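Local atomic coordinates of DYNE8 (Micromonospora chersina, PDB entry 4AMM), a protein that is an iterative polyketide synthase of enediyne (dynemicin) biosynthesis, represented here by its acyltransferase domain, which probably loads the acyl building blocks. Residues V238-G241 with E242-V246; G249-P252 with E253-R256; G187-A191 with D192-A196. All blocks are in the same frame, centred on the assembly; numbering follows the deposited sequence.

How the contacts relate
Contact 3 comes first along the chain: at 187-196 the loop that leaves helix 178-185 turns into the N-terminal end of helix 191-206, and the contact closes that first turn. Contact 1 follows at 238-246, where strands 235-241 and 244-250 fold back on each other as a beta hairpin of the mixed sheet. Contact 2, at 249-256, takes up the far end of strand 244-250 and starts helix 251-264. The three stand in series, none nested or crossed. Contacts 1 and 2 share a strand, with centres 18 Å apart, whereas the nearest atoms of contacts 1 and 3 are about 20 Å apart.

Contact 1: V238-G241 with E242-V246; sequences VDNG and ERHVV
ND2 of N240 sits over one face of the H244 ring, toward its rim, 3.3 Å from H244 CE1. The two side chains run alongside, amide and ring planes 70° apart, and N240 CB adds a CH-pi contact, 4.2 Å from the ring centroid. N240 OD1 is bonded to H175, which lies within a GxSxG sequence that is probably the nucleophile elbow. Opposite H244 the first strand offers two residues, N240 and G241, a classic beta bulge that overlaps the type I turn G241-H244 of this hairpin and is held by N240 N donating to H244 O at 3.0 Å. At phi 151°, G241 would jam a CB against the preceding carbonyl and against E242 N, hence glycine. Beyond the bulge the register is regular: V246 N donates to V238 O at 2.8 Å, in the carbonyl plane, and V238 N returns a bond to V246 O. On the face that carries V238 and V246, the two side chains lie alongside, CB to CB 3.8 Å, against M215; on the other face, D239 OD1 touches V245 CG2 at 3.9 Å, while D239 OD2 forms a salt bridge with R334.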
ATOM      1  N   VAL A 238       7.937  10.275  10.668  1.00  9.32           N
ATOM      2  CA  VAL A 238       7.641   9.453   9.501  1.00  9.28           C
ATOM      3  C   VAL A 238       8.383  10.116   8.339  1.00 11.04           C
ATOM      4  O   VAL A 238       8.157  11.278   8.008  1.00 10.62           O
ATOM      5  CB  VAL A 238       6.136   9.440   9.202  1.00 10.72           C
ATOM      6  CG1 VAL A 238       5.847   8.574   7.923  1.00 13.94           C
ATOM      7  CG2 VAL A 238       5.300   8.970  10.404  1.00 12.21           C
ATOM      8  N   ASP A 239       9.299   9.391   7.707  1.00 10.90           N
ATOM      9  CA  ASP A 239      10.031   9.888   6.493  1.00 11.91           C
ATOM     10  C   ASP A 239       9.397   9.248   5.304  1.00 11.57           C
ATOM     11  O   ASP A 239       9.689   8.073   4.947  1.00 12.14           O
ATOM     12  CB  ASP A 239      11.507   9.527   6.573  1.00 12.62           C
ATOM     13  CG  ASP A 239      12.267   9.976   5.364  1.00 13.00           C
ATOM     14  OD1 ASP A 239      11.735  10.743   4.514  1.00 16.13           O
ATOM     15  OD2 ASP A 239      13.431   9.423   5.228  1.00 16.05           O
ATOM     16  N   ASN A 240       8.420   9.920   4.675  1.00 10.40           N
ATOM     17  CA  ASN A 240       7.637   9.251   3.589  1.00 12.10           C
ATOM     18  C   ASN A 240       8.187   9.510   2.224  1.00 15.90           C
ATOM     19  O   ASN A 240       7.778   8.878   1.256  1.00 21.79           O
ATOM     20  CB  ASN A 240       6.214   9.772   3.567  1.00 13.65           C
ATOM     21  CG  ASN A 240       5.360   9.053   4.527  1.00 13.26           C
ATOM     22  OD1 ASN A 240       5.628   7.856   4.858  1.00 13.42           O
ATOM     23  ND2 ASN A 240       4.343   9.753   5.048  1.00 13.76           N
ATOM     24  N   GLY A 241       9.130  10.441   2.138  1.00 12.83           N
ATOM     25  CA  GLY A 241       9.813  10.771   0.849  1.00 13.67           C
ATOM     26  C   GLY A 241      10.260  12.206   0.811  1.00 13.29           C
ATOM     27  O   GLY A 241      10.178  12.972   1.788  1.00 13.47           O
ATOM     28  N   GLU A 242      10.732  12.625  -0.360  1.00 15.11           N
ATOM     29  CA  GLU A 242      11.247  13.967  -0.586  1.00 15.33           C
ATOM     30  C   GLU A 242      10.208  15.052  -0.404  1.00 13.53           C
ATOM     31  O   GLU A 242      10.616  16.221  -0.222  1.00 15.46           O
ATOM     32  CB  GLU A 242      11.926  14.097  -2.012  1.00 19.12           C
ATOM     33  CG  GLU A 242      13.111  13.061  -2.181  1.00 25.89           C
ATOM     34  CD  GLU A 242      14.361  13.346  -1.345  1.00 35.59           C
ATOM     35  OE1 GLU A 242      14.764  14.553  -1.189  1.00 40.90           O
ATOM     36  OE2 GLU A 242      14.986  12.325  -0.918  1.00 39.13           O
ATOM     37  N   ARG A 243       8.936  14.670  -0.471  1.00 12.87           N
ATOM     38  CA  ARG A 243       7.843  15.657  -0.431  1.00 13.71           C
ATOM     39  C   ARG A 243       7.026  15.548   0.820  1.00 14.17           C
ATOM     40  O   ARG A 243       6.061  16.249   0.929  1.00 15.04           O
ATOM     41  CB  ARG A 243       6.926  15.448  -1.675  1.00 13.75           C
ATOM     42  CG  ARG A 243       7.682  15.439  -3.039  1.00 14.97           C
ATOM     43  CD  ARG A 243       6.858  14.868  -4.136  1.00 13.37           C
ATOM     44  NE  ARG A 243       7.718  14.880  -5.322  1.00 15.39           N
ATOM     45  CZ  ARG A 243       7.775  15.845  -6.241  1.00 14.97           C
ATOM     46  NH1 ARG A 243       6.955  16.905  -6.155  1.00 14.18           N
ATOM     47  NH2 ARG A 243       8.672  15.776  -7.197  1.00 16.00           N
ATOM     48  N   HIS A 244       7.397  14.680   1.766  1.00 12.42           N
ATOM     49  CA  HIS A 244       6.491  14.450   2.889  1.00 11.78           C
ATOM     50  C   HIS A 244       7.262  13.893   4.062  1.00 11.33           C
ATOM     51  O   HIS A 244       7.653  12.723   4.012  1.00 11.30           O
ATOM     52  CB  HIS A 244       5.398  13.513   2.416  1.00 12.82           C
ATOM     53  CG  HIS A 244       4.300  13.234   3.378  1.00 14.39           C
ATOM     54  ND1 HIS A 244       3.299  12.352   3.042  1.00 19.06           N
ATOM     55  CD2 HIS A 244       4.024  13.647   4.639  1.00 19.09           C
ATOM     56  CE1 HIS A 244       2.435  12.258   4.032  1.00 18.07           C
ATOM     57  NE2 HIS A 244       2.885  12.984   5.032  1.00 15.93           N
ATOM     58  N   VAL A 245       7.433  14.691   5.119  1.00  9.91           N
ATOM     59  CA  VAL A 245       8.093  14.186   6.377  1.00  9.22           C
ATOM     60  C   VAL A 245       7.177  14.647   7.502  1.00  9.16           C
ATOM     61  O   VAL A 245       6.712  15.843   7.544  1.00 12.66           O
ATOM     62  CB  VAL A 245       9.433  14.755   6.514  1.00  9.37           C
ATOM     63  CG1 VAL A 245      10.070  14.279   7.879  1.00 11.79           C
ATOM     64  CG2 VAL A 245      10.329  14.227   5.373  1.00 12.76           C
ATOM     65  N   VAL A 246       6.881  13.780   8.435  1.00 10.07           N
ATOM     66  CA  VAL A 246       5.986  14.066   9.581  1.00  8.87           C
ATOM     67  C   VAL A 246       6.891  14.197  10.790  1.00  8.96           C
ATOM     68  O   VAL A 246       7.744  13.293  11.029  1.00  9.82           O
ATOM     69  CB  VAL A 246       4.943  13.034   9.767  1.00  9.50           C
ATOM     70  CG1 VAL A 246       3.989  13.356  10.948  1.00 11.84           C
ATOM     71  CG2 VAL A 246       4.122  12.820   8.490  1.00 11.29           C
TER

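Contact 2: G249-P252 with E253-R256; sequences GTRP and ELDR
T250 and E253 grip each other in a capping box at the start of helix 251-264. E253 reaches back, its chain extended beyond CG (chi2 168°), so that OE1 accepts from T250 N at 2.9 Å, met from above the carboxylate plane, while OG1 of T250 accepts a weak bond from E253 N at 3.4 Å. The threonine places OG1 between its own backbone N and carbonyl carbon (chi1 67°), which turns the hydroxyl toward the first turn; glutamate is long enough to bring its carboxylate back to the N-cap. With an alanine in place of the glutamate the carboxylate is gone, and T250 N is likely to lose this acceptor, leaving the weak half of the box. G249 suits its site because a CB would clash with OE1. P252 has no N-H to satisfy; its O accepts from R256 N and also lies over one face of the R256 guanidinium, toward its rim, and R256 NH1 bonds to T232 O. A water bridges R251 O and D255 OD1. Helix 251-264 follows strand 244-250 without a break; G249 is backbone-bonded to G214 of strand 213-218 and R251 to P212 in the loop before it.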
ATOM      1  N   GLY A 249       5.808  15.508  18.568  1.00 11.13           N
ATOM      2  CA  GLY A 249       6.254  16.002  19.926  1.00 11.23           C
ATOM      3  C   GLY A 249       5.039  16.544  20.671  1.00 10.18           C
ATOM      4  O   GLY A 249       3.966  16.256  20.323  1.00 11.46           O
ATOM      5  N   THR A 250       5.417  17.155  21.799  1.00 12.48           N
ATOM      6  CA  THR A 250       4.378  17.783  22.586  1.00 13.25           C
ATOM      7  C   THR A 250       3.783  18.960  21.789  1.00 14.30           C
ATOM      8  O   THR A 250       4.365  19.495  20.838  1.00 14.13           O
ATOM      9  CB  THR A 250       4.905  18.299  23.926  1.00 12.40           C
ATOM     10  OG1 THR A 250       5.803  19.357  23.663  1.00 14.61           O
ATOM     11  CG2 THR A 250       5.542  17.185  24.766  1.00 15.63           C
ATOM     12  N   ARG A 251       2.661  19.519  22.265  1.00 15.31           N
ATOM     13  CA  ARG A 251       2.072  20.636  21.542  1.00 17.44           C
ATOM     14  C   ARG A 251       2.972  21.879  21.508  1.00 16.53           C
ATOM     15  O   ARG A 251       3.196  22.477  20.435  1.00 17.12           O
ATOM     16  CB  ARG A 251       0.650  20.889  22.105  1.00 19.39           C
ATOM     17  CG  ARG A 251      -0.323  19.743  21.786  1.00 27.62           C
ATOM     18  CD  ARG A 251      -1.316  19.988  20.610  1.00 39.71           C
ATOM     19  NE  ARG A 251      -2.104  18.755  20.444  1.00 40.43           N
ATOM     20  CZ  ARG A 251      -2.105  17.973  19.363  1.00 39.19           C
ATOM     21  NH1 ARG A 251      -1.394  18.306  18.250  1.00 31.76           N
ATOM     22  NH2 ARG A 251      -2.846  16.850  19.400  1.00 36.22           N
ATOM     23  N   PRO A 252       3.623  22.261  22.609  1.00 17.40           N
ATOM     24  CA  PRO A 252       4.648  23.316  22.495  1.00 17.61           C
ATOM     25  C   PRO A 252       5.783  23.097  21.470  1.00 16.48           C
ATOM     26  O   PRO A 252       6.246  24.022  20.786  1.00 17.15           O
ATOM     27  CB  PRO A 252       5.207  23.494  23.956  1.00 19.62           C
ATOM     28  CG  PRO A 252       4.038  23.049  24.743  1.00 21.79           C
ATOM     29  CD  PRO A 252       3.439  21.842  24.007  1.00 18.48           C
ATOM     30  N   GLU A 253       6.229  21.846  21.385  1.00 14.67           N
ATOM     31  CA  GLU A 253       7.273  21.567  20.431  1.00 13.69           C
ATOM     32  C   GLU A 253       6.819  21.711  19.009  1.00 11.97           C
ATOM     33  O   GLU A 253       7.529  22.238  18.185  1.00 13.18           O
ATOM     34  CB  GLU A 253       7.784  20.113  20.697  1.00 13.05           C
ATOM     35  CG  GLU A 253       8.560  19.994  22.053  1.00 13.66           C
ATOM     36  CD  GLU A 253       8.848  18.586  22.553  1.00 15.41           C
ATOM     37  OE1 GLU A 253       8.242  17.585  22.114  1.00 15.79           O
ATOM     38  OE2 GLU A 253       9.691  18.486  23.492  1.00 17.94           O
ATOM     39  N   LEU A 254       5.642  21.161  18.759  1.00 12.31           N
ATOM     40  CA  LEU A 254       5.029  21.282  17.423  1.00 13.13           C
ATOM     41  C   LEU A 254       4.767  22.745  17.044  1.00 15.24           C
ATOM     42  O   LEU A 254       4.999  23.143  15.904  1.00 15.31           O
ATOM     43  CB  LEU A 254       3.782  20.432  17.292  1.00 14.91           C
ATOM     44  CG  LEU A 254       4.041  18.922  17.477  1.00 15.49           C
ATOM     45  CD1 LEU A 254       2.717  18.293  17.381  1.00 20.70           C
ATOM     46  CD2 LEU A 254       4.969  18.407  16.394  1.00 18.44           C
ATOM     47  N   ASP A 255       4.367  23.537  18.047  1.00 15.41           N
ATOM     48  CA  ASP A 255       4.170  24.976  17.745  1.00 17.11           C
ATOM     49  C   ASP A 255       5.457  25.683  17.337  1.00 15.49           C
ATOM     50  O   ASP A 255       5.445  26.535  16.432  1.00 17.05           O
ATOM     51  CB  ASP A 255       3.607  25.640  19.012  1.00 17.21           C
ATOM     52  CG  ASP A 255       2.109  25.360  19.247  1.00 25.02           C
ATOM     53  OD1 ASP A 255       1.372  24.809  18.385  1.00 28.73           O
ATOM     54  OD2 ASP A 255       1.698  25.733  20.379  1.00 30.57           O
ATOM     55  N   ARG A 256       6.619  25.282  17.881  1.00 15.10           N
ATOM     56  CA  ARG A 256       7.926  25.811  17.471  1.00 14.92           C
ATOM     57  C   ARG A 256       8.197  25.466  16.011  1.00 14.27           C
ATOM     58  O   ARG A 256       8.739  26.285  15.245  1.00 14.32           O
ATOM     59  CB  ARG A 256       9.103  25.371  18.402  1.00 14.68           C
ATOM     60  CG  ARG A 256       8.873  25.781  19.881  1.00 14.61           C
ATOM     61  CD  ARG A 256       9.880  25.075  20.748  1.00 14.35           C
ATOM     62  NE  ARG A 256       9.586  25.334  22.142  1.00 13.15           N
ATOM     63  CZ  ARG A 256       9.626  24.461  23.105  1.00 14.55           C
ATOM     64  NH1 ARG A 256       9.993  23.206  22.873  1.00 15.33           N
ATOM     65  NH2 ARG A 256       9.234  24.824  24.344  1.00 15.95           N
TER
HETATM   66  O   HOH W   1       0.962  22.286  18.332  1.00 34.49           O

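Contact 3: G187-A191 with D192-A196; sequences GALDA and DDTLA
D190 OD1 accepts from D193 N at 2.8 Å, nearly straight at 167° and met almost end-on to its C-O bond, which makes D190 the N-cap of helix 191-206. The aspartate can turn back because CG lies between its backbone N and carbonyl carbon (chi1 79°), the rotation that brings the short carboxylate to the D193 amide. Its main-chain carbonyl is gripped twice: T194 N comes nearly along the C=O direction at 2.9 Å, and the hydroxyl of T194 donates at 2.8 Å from above the carbonyl plane. Threonine suits the spot because its short branch carries a donor back to that oxygen.

L189 crosses D193 at about a right angle, its CG 3.6 Å from D193 CB, and runs antiparallel alongside the T194 side chain, its CB and CD2 each 3.6 Å from T194 OG1. This leucine is buried, also touching L296 and W298, and its carbonyl takes a bond from S184, which links the residue before the cap to helix 178-185. T194 also touches I152 of helix 144-165, and L195 touches P149 and L156 there. G187 ends helix 178-185 in a Schellman motif whose positive phi (84°) a CB would crowd.

Two waters join the aspartates: one takes N-H of D190 and donates to D193 OD2, the other donates to D190 OD2 and D193 OD1. The carboxylates lie close, D190 OD1 and D193 OD2 being 3.5 Å apart. Water donors and the positive end of the helix dipole probably offset this repulsion between like charges.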
ATOM      1  N   GLY A 187       6.237 -15.202   6.585  1.00 18.31           N
ATOM      2  CA  GLY A 187       6.336 -16.477   7.399  1.00 19.26           C
ATOM      3  C   GLY A 187       6.941 -16.333   8.769  1.00 19.91           C
ATOM      4  O   GLY A 187       7.187 -17.365   9.443  1.00 22.34           O
ATOM      5  N   ALA A 188       7.155 -15.115   9.302  1.00 19.49           N
ATOM      6  CA  ALA A 188       7.748 -14.974  10.638  1.00 19.69           C
ATOM      7  C   ALA A 188       6.764 -15.270  11.795  1.00 18.13           C
ATOM      8  O   ALA A 188       7.166 -15.607  12.937  1.00 19.04           O
ATOM      9  CB  ALA A 188       8.369 -13.572  10.765  1.00 20.10           C
ATOM     10  N   LEU A 189       5.466 -15.073  11.537  1.00 18.07           N
ATOM     11  CA  LEU A 189       4.418 -15.262  12.484  1.00 19.57           C
ATOM     12  C   LEU A 189       3.111 -15.621  11.777  1.00 19.07           C
ATOM     13  O   LEU A 189       2.774 -15.027  10.738  1.00 19.42           O
ATOM     14  CB  LEU A 189       4.226 -13.932  13.250  1.00 21.47           C
ATOM     15  CG  LEU A 189       3.529 -14.078  14.577  1.00 22.29           C
ATOM     16  CD1 LEU A 189       4.331 -14.965  15.572  1.00 22.47           C
ATOM     17  CD2 LEU A 189       3.324 -12.712  15.208  1.00 24.08           C
ATOM     18  N   ASP A 190       2.326 -16.531  12.338  1.00 20.57           N
ATOM     19  CA  ASP A 190       1.107 -16.899  11.720  1.00 20.30           C
ATOM     20  C   ASP A 190       0.017 -15.847  11.827  1.00 18.89           C
ATOM     21  O   ASP A 190       0.131 -14.850  12.644  1.00 18.24           O
ATOM     22  CB  ASP A 190       0.615 -18.324  12.136  1.00 22.91           C
ATOM     23  CG  ASP A 190      -0.064 -18.361  13.520  1.00 29.92           C
ATOM     24  OD1 ASP A 190      -0.325 -17.301  14.149  1.00 31.58           O
ATOM     25  OD2 ASP A 190      -0.398 -19.500  13.983  1.00 34.59           O
ATOM     26  N   ALA A 191      -1.045 -15.989  11.058  1.00 17.01           N
ATOM     27  CA  ALA A 191      -2.090 -14.976  11.044  1.00 18.44           C
ATOM     28  C   ALA A 191      -2.732 -14.773  12.408  1.00 20.70           C
ATOM     29  O   ALA A 191      -3.048 -13.636  12.763  1.00 18.90           O
ATOM     30  CB  ALA A 191      -3.182 -15.308   9.976  1.00 21.07           C
ATOM     31  N   ASP A 192      -3.020 -15.837  13.173  1.00 20.01           N
ATOM     32  CA  ASP A 192      -3.731 -15.614  14.451  1.00 22.16           C
ATOM     33  C   ASP A 192      -2.841 -14.861  15.429  1.00 19.29           C
ATOM     34  O   ASP A 192      -3.339 -13.955  16.106  1.00 21.07           O
ATOM     35  CB  ASP A 192      -4.124 -16.950  15.091  1.00 23.50           C
ATOM     36  CG  ASP A 192      -5.261 -17.654  14.364  1.00 30.67           C
ATOM     37  OD1 ASP A 192      -6.059 -17.060  13.569  1.00 36.38           O
ATOM     38  OD2 ASP A 192      -5.357 -18.890  14.616  1.00 37.23           O
ATOM     39  N   ASP A 193      -1.555 -15.214  15.489  1.00 18.36           N
ATOM     40  CA  ASP A 193      -0.602 -14.524  16.390  1.00 18.78           C
ATOM     41  C   ASP A 193      -0.433 -13.070  15.938  1.00 18.43           C
ATOM     42  O   ASP A 193      -0.325 -12.173  16.790  1.00 17.56           O
ATOM     43  CB  ASP A 193       0.721 -15.256  16.482  1.00 20.16           C
ATOM     44  CG  ASP A 193       0.597 -16.588  17.213  1.00 22.47           C
ATOM     45  OD1 ASP A 193      -0.405 -16.834  17.919  1.00 29.18           O
ATOM     46  OD2 ASP A 193       1.619 -17.294  17.101  1.00 25.54           O
ATOM     47  N   THR A 194      -0.414 -12.822  14.631  1.00 17.43           N
ATOM     48  CA  THR A 194      -0.249 -11.455  14.120  1.00 15.69           C
ATOM     49  C   THR A 194      -1.424 -10.584  14.500  1.00 16.43           C
ATOM     50  O   THR A 194      -1.211  -9.439  14.910  1.00 16.31           O
ATOM     51  CB  THR A 194      -0.053 -11.537  12.626  1.00 15.81           C
ATOM     52  OG1 THR A 194       1.127 -12.303  12.339  1.00 16.31           O
ATOM     53  CG2 THR A 194       0.184 -10.137  12.029  1.00 17.85           C
ATOM     54  N   LEU A 195      -2.643 -11.074  14.350  1.00 14.70           N
ATOM     55  CA  LEU A 195      -3.808 -10.309  14.770  1.00 14.34           C
ATOM     56  C   LEU A 195      -3.798 -10.117  16.266  1.00 17.27           C
ATOM     57  O   LEU A 195      -4.116  -8.981  16.695  1.00 17.55           O
ATOM     58  CB  LEU A 195      -5.074 -11.039  14.266  1.00 19.08           C
ATOM     59  CG  LEU A 195      -6.330 -10.339  14.645  1.00 21.05           C
ATOM     60  CD1 LEU A 195      -6.484  -8.959  13.970  1.00 20.95           C
ATOM     61  CD2 LEU A 195      -7.583 -11.187  14.342  1.00 26.62           C
ATOM     62  N   ALA A 196      -3.449 -11.123  17.075  1.00 18.65           N
ATOM     63  CA  ALA A 196      -3.397 -10.966  18.478  1.00 18.10           C
ATOM     64  C   ALA A 196      -2.349  -9.893  18.865  1.00 17.65           C
ATOM     65  O   ALA A 196      -2.612  -9.051  19.747  1.00 18.29           O
ATOM     66  CB  ALA A 196      -3.130 -12.339  19.146  1.00 18.76           C
TER
HETATM   67  O   HOH W   2       2.867 -17.923  14.774  1.00 27.84           O
HETATM   68  O   HOH W   3      -0.986 -19.745  16.622  1.00 42.58           O